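Local coordinates for protein dITP/XTP pyrophosphatase (Coxiella burnetii, PDB 3TQU) that probably hydrolyses non-canonical purine nucleoside triphosphates such as XTP, dITP and ITP to their monophosphates and diphosphate, cleansing the nucleotide pool, at residues 143-155 / 162-176. Numbering follows the deposited sequence.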
loop_
_atom_site.group_PDB
_atom_site.type_symbol
_atom_site.label_atom_id
_atom_site.label_comp_id
_atom_site.label_asym_id
_atom_site.label_seq_id
_atom_site.Cartn_x
_atom_site.Cartn_y
_atom_site.Cartn_z
ATOM N N TRP A 143 -7.722 -13.144 1.914
ATOM C CA TRP A 143 -8.313 -14.470 1.997
ATOM C C TRP A 143 -9.793 -14.328 2.342
ATOM O O TRP A 143 -10.137 -13.934 3.455
ATOM C CB TRP A 143 -7.584 -15.281 3.071
ATOM C CG TRP A 143 -7.819 -16.756 3.018
ATOM C CD1 TRP A 143 -8.313 -17.477 1.966
ATOM C CD2 TRP A 143 -7.566 -17.699 4.068
ATOM N NE1 TRP A 143 -8.380 -18.810 2.298
ATOM C CE2 TRP A 143 -7.929 -18.971 3.580
ATOM C CE3 TRP A 143 -7.066 -17.590 5.369
ATOM C CZ2 TRP A 143 -7.810 -20.126 4.354
ATOM C CZ3 TRP A 143 -6.949 -18.739 6.135
ATOM C CH2 TRP A 143 -7.321 -19.990 5.625
ATOM N N GLU A 144 -10.664 -14.639 1.384
ATOM C CA GLU A 144 -12.110 -14.482 1.567
ATOM C C GLU A 144 -12.783 -15.734 2.135
ATOM O O GLU A 144 -12.502 -16.851 1.705
ATOM C CB GLU A 144 -12.776 -14.101 0.241
ATOM C CG GLU A 144 -12.190 -12.861 -0.417
ATOM C CD GLU A 144 -12.860 -12.533 -1.739
ATOM O OE1 GLU A 144 -13.814 -13.245 -2.114
ATOM O OE2 GLU A 144 -12.433 -11.565 -2.404
ATOM N N GLY A 145 -13.680 -15.541 3.094
ATOM C CA GLY A 145 -14.425 -16.646 3.666
ATOM C C GLY A 145 -15.707 -16.197 4.338
ATOM O O GLY A 145 -16.282 -15.172 3.975
ATOM N N GLU A 146 -16.156 -16.973 5.320
ATOM C CA GLU A 146 -17.379 -16.672 6.052
ATOM C C GLU A 146 -17.166 -16.955 7.527
ATOM O O GLU A 146 -16.366 -17.819 7.888
ATOM C CB GLU A 146 -18.538 -17.532 5.541
ATOM C CG GLU A 146 -18.836 -17.375 4.063
ATOM C CD GLU A 146 -19.908 -18.333 3.586
ATOM O OE1 GLU A 146 -20.405 -19.128 4.413
ATOM O OE2 GLU A 146 -20.251 -18.294 2.387
ATOM N N ILE A 147 -17.881 -16.230 8.381
ATOM C CA ILE A 147 -17.813 -16.473 9.817
ATOM C C ILE A 147 -18.793 -17.571 10.214
ATOM O O ILE A 147 -19.994 -17.468 9.963
ATOM C CB ILE A 147 -18.121 -15.198 10.627
ATOM C CG1 ILE A 147 -17.215 -14.052 10.180
ATOM C CG2 ILE A 147 -17.955 -15.460 12.120
ATOM C CD1 ILE A 147 -15.730 -14.324 10.393
ATOM N N ALA A 148 -18.276 -18.627 10.833
ATOM C CA ALA A 148 -19.110 -19.747 11.241
ATOM C C ALA A 148 -19.979 -19.378 12.439
ATOM O O ALA A 148 -19.767 -18.347 13.079
ATOM C CB ALA A 148 -18.249 -20.961 11.553
ATOM N N ARG A 149 -20.957 -20.227 12.734
ATOM C CA ARG A 149 -21.878 -19.997 13.839
ATOM C C ARG A 149 -21.230 -20.386 15.162
ATOM O O ARG A 149 -21.548 -19.826 16.209
ATOM C CB ARG A 149 -23.166 -20.797 13.634
ATOM C CG ARG A 149 -23.876 -20.523 12.314
ATOM C CD ARG A 149 -24.724 -19.265 12.377
ATOM N NE ARG A 149 -25.370 -18.981 11.098
ATOM C CZ ARG A 149 -26.252 -18.005 10.906
ATOM N NH1 ARG A 149 -26.603 -17.218 11.915
ATOM N NH2 ARG A 149 -26.786 -17.817 9.707
ATOM N N GLU A 150 -20.325 -21.357 15.108
ATOM C CA GLU A 150 -19.601 -21.800 16.295
ATOM C C GLU A 150 -18.187 -22.241 15.923
ATOM O O GLU A 150 -17.941 -22.644 14.786
ATOM C CB GLU A 150 -20.351 -22.935 16.999
ATOM C CG GLU A 150 -20.543 -24.183 16.152
ATOM C CD GLU A 150 -21.252 -25.299 16.902
ATOM O OE1 GLU A 150 -22.468 -25.167 17.164
ATOM O OE2 GLU A 150 -20.593 -26.307 17.235
ATOM N N PRO A 151 -17.252 -22.159 16.879
ATOM C CA PRO A 151 -15.851 -22.515 16.623
ATOM C C PRO A 151 -15.679 -23.993 16.276
ATOM O O PRO A 151 -16.293 -24.849 16.911
ATOM C CB PRO A 151 -15.164 -22.214 17.960
ATOM C CG PRO A 151 -16.077 -21.266 18.665
ATOM C CD PRO A 151 -17.456 -21.678 18.255
ATOM N N ARG A 152 -14.850 -24.276 15.274
ATOM C CA ARG A 152 -14.528 -25.647 14.879
ATOM C C ARG A 152 -13.069 -25.743 14.448
ATOM O O ARG A 152 -12.562 -24.856 13.770
ATOM C CB ARG A 152 -15.425 -26.103 13.725
ATOM C CG ARG A 152 -16.763 -26.678 14.149
ATOM C CD ARG A 152 -17.508 -27.287 12.967
ATOM N NE ARG A 152 -18.059 -26.276 12.067
ATOM C CZ ARG A 152 -17.566 -25.983 10.867
ATOM N NH1 ARG A 152 -16.503 -26.627 10.402
ATOM N NH2 ARG A 152 -18.142 -25.046 10.127
ATOM N N GLY A 153 -12.394 -26.823 14.832
ATOM C CA GLY A 153 -11.025 -27.037 14.395
ATOM C C GLY A 153 -9.996 -26.944 15.505
ATOM O O GLY A 153 -10.144 -26.149 16.433
ATOM N N LYS A 154 -8.943 -27.749 15.393
ATOM C CA LYS A 154 -7.942 -27.880 16.447
ATOM C C LYS A 154 -6.655 -27.117 16.143
ATOM O O LYS A 154 -5.815 -26.935 17.022
ATOM C CB LYS A 154 -7.612 -29.359 16.662
ATOM C CG LYS A 154 -6.886 -29.990 15.485
ATOM C CD LYS A 154 -6.837 -31.506 15.588
ATOM C CE LYS A 154 -6.094 -32.101 14.397
ATOM N NZ LYS A 154 -6.236 -33.580 14.319
ATOM N N ASN A 155 -6.498 -26.674 14.900
ATOM C CA ASN A 155 -5.258 -26.019 14.483
ATOM C C ASN A 155 -5.316 -24.492 14.468
ATOM O O ASN A 155 -6.362 -23.889 14.700
ATOM C CB ASN A 155 -4.820 -26.536 13.111
ATOM C CG ASN A 155 -4.565 -28.029 13.107
ATOM O OD1 ASN A 155 -4.027 -28.581 14.067
ATOM N ND2 ASN A 155 -4.958 -28.692 12.027
ATOM N N ILE A 162 -13.439 -19.855 13.636
ATOM C CA ILE A 162 -14.706 -19.374 13.080
ATOM C C ILE A 162 -14.588 -18.839 11.653
ATOM O O ILE A 162 -15.543 -18.278 11.118
ATOM C CB ILE A 162 -15.381 -18.297 13.965
ATOM C CG1 ILE A 162 -14.449 -17.100 14.173
ATOM C CG2 ILE A 162 -15.833 -18.897 15.292
ATOM C CD1 ILE A 162 -15.101 -15.943 14.918
ATOM N N PHE A 163 -13.425 -19.013 11.036
ATOM C CA PHE A 163 -13.251 -18.569 9.662
ATOM C C PHE A 163 -13.487 -19.712 8.681
ATOM O O PHE A 163 -12.576 -20.477 8.370
ATOM C CB PHE A 163 -11.871 -17.956 9.445
ATOM C CG PHE A 163 -11.719 -17.282 8.114
ATOM C CD1 PHE A 163 -12.218 -16.006 7.913
ATOM C CD2 PHE A 163 -11.093 -17.925 7.062
ATOM C CE1 PHE A 163 -12.087 -15.381 6.685
ATOM C CE2 PHE A 163 -10.956 -17.304 5.834
ATOM C CZ PHE A 163 -11.453 -16.029 5.648
ATOM N N TYR A 164 -14.724 -19.821 8.208
ATOM C CA TYR A 164 -15.108 -20.868 7.269
ATOM C C TYR A 164 -14.542 -20.587 5.882
ATOM O O TYR A 164 -14.708 -19.490 5.343
ATOM C CB TYR A 164 -16.633 -20.986 7.208
ATOM C CG TYR A 164 -17.141 -22.058 6.265
ATOM C CD1 TYR A 164 -17.683 -21.724 5.029
ATOM C CD2 TYR A 164 -17.084 -23.402 6.612
ATOM C CE1 TYR A 164 -18.154 -22.699 4.167
ATOM C CE2 TYR A 164 -17.552 -24.384 5.754
ATOM C CZ TYR A 164 -18.084 -24.025 4.533
ATOM O OH TYR A 164 -18.551 -24.992 3.672
ATOM N N VAL A 165 -13.871 -21.581 5.311
ATOM C CA VAL A 165 -13.251 -21.438 4.001
ATOM C C VAL A 165 -14.058 -22.204 2.961
ATOM O O VAL A 165 -13.914 -23.419 2.834
ATOM C CB VAL A 165 -11.806 -21.962 4.013
ATOM C CG1 VAL A 165 -11.129 -21.695 2.676
ATOM C CG2 VAL A 165 -11.027 -21.315 5.149
ATOM N N PRO A 166 -14.917 -21.489 2.218
ATOM C CA PRO A 166 -15.862 -22.070 1.259
ATOM C C PRO A 166 -15.211 -23.061 0.300
ATOM O O PRO A 166 -15.801 -24.101 0.007
ATOM C CB PRO A 166 -16.370 -20.844 0.494
ATOM C CG PRO A 166 -16.289 -19.743 1.484
ATOM C CD PRO A 166 -15.036 -20.021 2.281
ATOM N N SER A 167 -14.010 -22.746 -0.173
ATOM C CA SER A 167 -13.328 -23.591 -1.150
ATOM C C SER A 167 -13.001 -24.976 -0.596
ATOM O O SER A 167 -12.907 -25.950 -1.347
ATOM C CB SER A 167 -12.040 -22.918 -1.616
ATOM O OG SER A 167 -11.140 -22.763 -0.533
ATOM N N HIS A 168 -12.813 -25.050 0.718
ATOM C CA HIS A 168 -12.431 -26.291 1.383
ATOM C C HIS A 168 -13.568 -26.882 2.209
ATOM O O HIS A 168 -13.462 -28.008 2.698
ATOM C CB HIS A 168 -11.206 -26.069 2.278
ATOM C CG HIS A 168 -9.926 -25.915 1.520
ATOM N ND1 HIS A 168 -9.733 -24.926 0.579
ATOM C CD2 HIS A 168 -8.779 -26.632 1.551
ATOM C CE1 HIS A 168 -8.520 -25.038 0.067
ATOM N NE2 HIS A 168 -7.921 -26.067 0.639
ATOM N N GLN A 169 -14.650 -26.123 2.357
ATOM C CA GLN A 169 -15.770 -26.531 3.200
ATOM C C GLN A 169 -15.266 -26.952 4.578
ATOM O O GLN A 169 -15.705 -27.957 5.135
ATOM C CB GLN A 169 -16.574 -27.661 2.545
ATOM C CG GLN A 169 -16.929 -27.392 1.090
ATOM C CD GLN A 169 -18.082 -28.238 0.594
ATOM O OE1 GLN A 169 -19.055 -28.472 1.313
ATOM N NE2 GLN A 169 -17.983 -28.697 -0.647
ATOM N N ARG A 170 -14.333 -26.166 5.107
ATOM C CA ARG A 170 -13.741 -26.381 6.422
ATOM C C ARG A 170 -13.326 -25.016 6.960
ATOM O O ARG A 170 -13.092 -24.093 6.183
ATOM C CB ARG A 170 -12.495 -27.259 6.311
ATOM C CG ARG A 170 -12.749 -28.741 6.092
ATOM C CD ARG A 170 -11.472 -29.429 5.625
ATOM N NE ARG A 170 -11.362 -29.454 4.168
ATOM C CZ ARG A 170 -10.260 -29.793 3.503
ATOM N NH1 ARG A 170 -9.158 -30.125 4.161
ATOM N NH2 ARG A 170 -10.260 -29.793 2.175
ATOM N N THR A 171 -13.228 -24.881 8.279
ATOM C CA THR A 171 -12.729 -23.637 8.855
ATOM C C THR A 171 -11.209 -23.630 8.762
ATOM O O THR A 171 -10.599 -24.661 8.493
ATOM C CB THR A 171 -13.144 -23.466 10.329
ATOM O OG1 THR A 171 -12.465 -24.437 11.136
ATOM C CG2 THR A 171 -14.650 -23.622 10.486
ATOM N N ALA A 172 -10.601 -22.469 8.983
ATOM C CA ALA A 172 -9.147 -22.350 8.932
ATOM C C ALA A 172 -8.480 -23.246 9.969
ATOM O O ALA A 172 -7.383 -23.756 9.747
ATOM C CB ALA A 172 -8.724 -20.903 9.139
ATOM N N ALA A 173 -9.145 -23.428 11.104
ATOM C CA ALA A 173 -8.598 -24.236 12.190
ATOM C C ALA A 173 -8.709 -25.729 11.886
ATOM O O ALA A 173 -8.018 -26.544 12.500
ATOM C CB ALA A 173 -9.297 -23.906 13.499
ATOM N N GLU A 174 -9.581 -26.081 10.945
ATOM C CA GLU A 174 -9.748 -27.474 10.537
ATOM C C GLU A 174 -8.718 -27.891 9.498
ATOM O O GLU A 174 -8.443 -29.077 9.327
ATOM C CB GLU A 174 -11.154 -27.720 9.986
ATOM C CG GLU A 174 -12.221 -27.864 11.052
ATOM C CD GLU A 174 -13.578 -28.218 10.472
ATOM O OE1 GLU A 174 -14.038 -27.512 9.552
ATOM O OE2 GLU A 174 -14.180 -29.207 10.937
ATOM N N LEU A 175 -8.156 -26.917 8.794
ATOM C CA LEU A 175 -7.146 -27.209 7.786
ATOM C C LEU A 175 -5.844 -27.688 8.426
ATOM O O LEU A 175 -5.496 -27.270 9.531
ATOM C CB LEU A 175 -6.867 -25.967 6.935
ATOM C CG LEU A 175 -8.021 -25.403 6.104
ATOM C CD1 LEU A 175 -7.589 -24.124 5.399
ATOM C CD2 LEU A 175 -8.518 -26.437 5.102
ATOM N N ASP A 176 -5.130 -28.569 7.731
ATOM C CA ASP A 176 -3.759 -28.876 8.110
ATOM C C ASP A 176 -2.944 -27.592 8.010
ATOM O O ASP A 176 -3.168 -26.785 7.108
ATOM C CB ASP A 176 -3.161 -29.947 7.196
ATOM C CG ASP A 176 -3.711 -31.332 7.478
ATOM O OD1 ASP A 176 -4.171 -31.570 8.615
ATOM O OD2 ASP A 176 -3.677 -32.185 6.564
HETATM O O HOH W 1 -9.657 -20.509 0.030
HETATM O O HOH W 2 -5.122 -31.400 11.146
#
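Glu146 and Tyr164 form an antiparallel hydrogen-bonded pair that joins the end of strand 137-147 to the short strand 163-165. Glu146 N donates a hydrogen bond to Tyr164 O (2.9 Å), and Tyr164 N donates one back to Glu146 O. Beyond the strand, Ala148 N continues the ladder to Ile162 O, which also receives a CA-H...O contact from Ile147.

Apolar packing fills one side of this ladder. With CG anti to the backbone N (chi1 -164°), the indole of Trp143 swings against the Phe163 ring, whose CE2 sits over the centre of one indole face, the two rings inclined at 49°. Val165 CG2 lies 3.5 Å from Trp143 CZ2, and Leu175 CD1 touches the indole edge. Farther along, Ile162 CD1 meets Ile147 CG2, and Ile162 also packs on helix 98-112.

Polar groups tie down the loop after the strand. Thr171 OG1 donates to Arg152 O (2.7 Å) from above the carbonyl plane, while its CG2 lies over one face of the Arg152 guanidinium. The Arg152 chain, bent at chi3 (-74°), brings NH1 to Glu174 OE1 in a 2.8 Å salt bridge; that same oxygen accepts Thr171 N through its anti lone pair. Asn155 holds the turn at 172-175 twice, its backbone N on a lone pair of Ala173 O and its side-chain ND2 hydrogen-bonded to Leu175 O (2.9 Å). At the strand itself, Trp143 NE1 donates to a water that also hydrogen-bonds Ser167 OG.

Strands 137-147, 163-165 and 170-171 thus close one margin of the mixed sheet of the HAM1 fold, with Trp143 beside His185 and Ala172 beside Asp160, residues of the predicted substrate site.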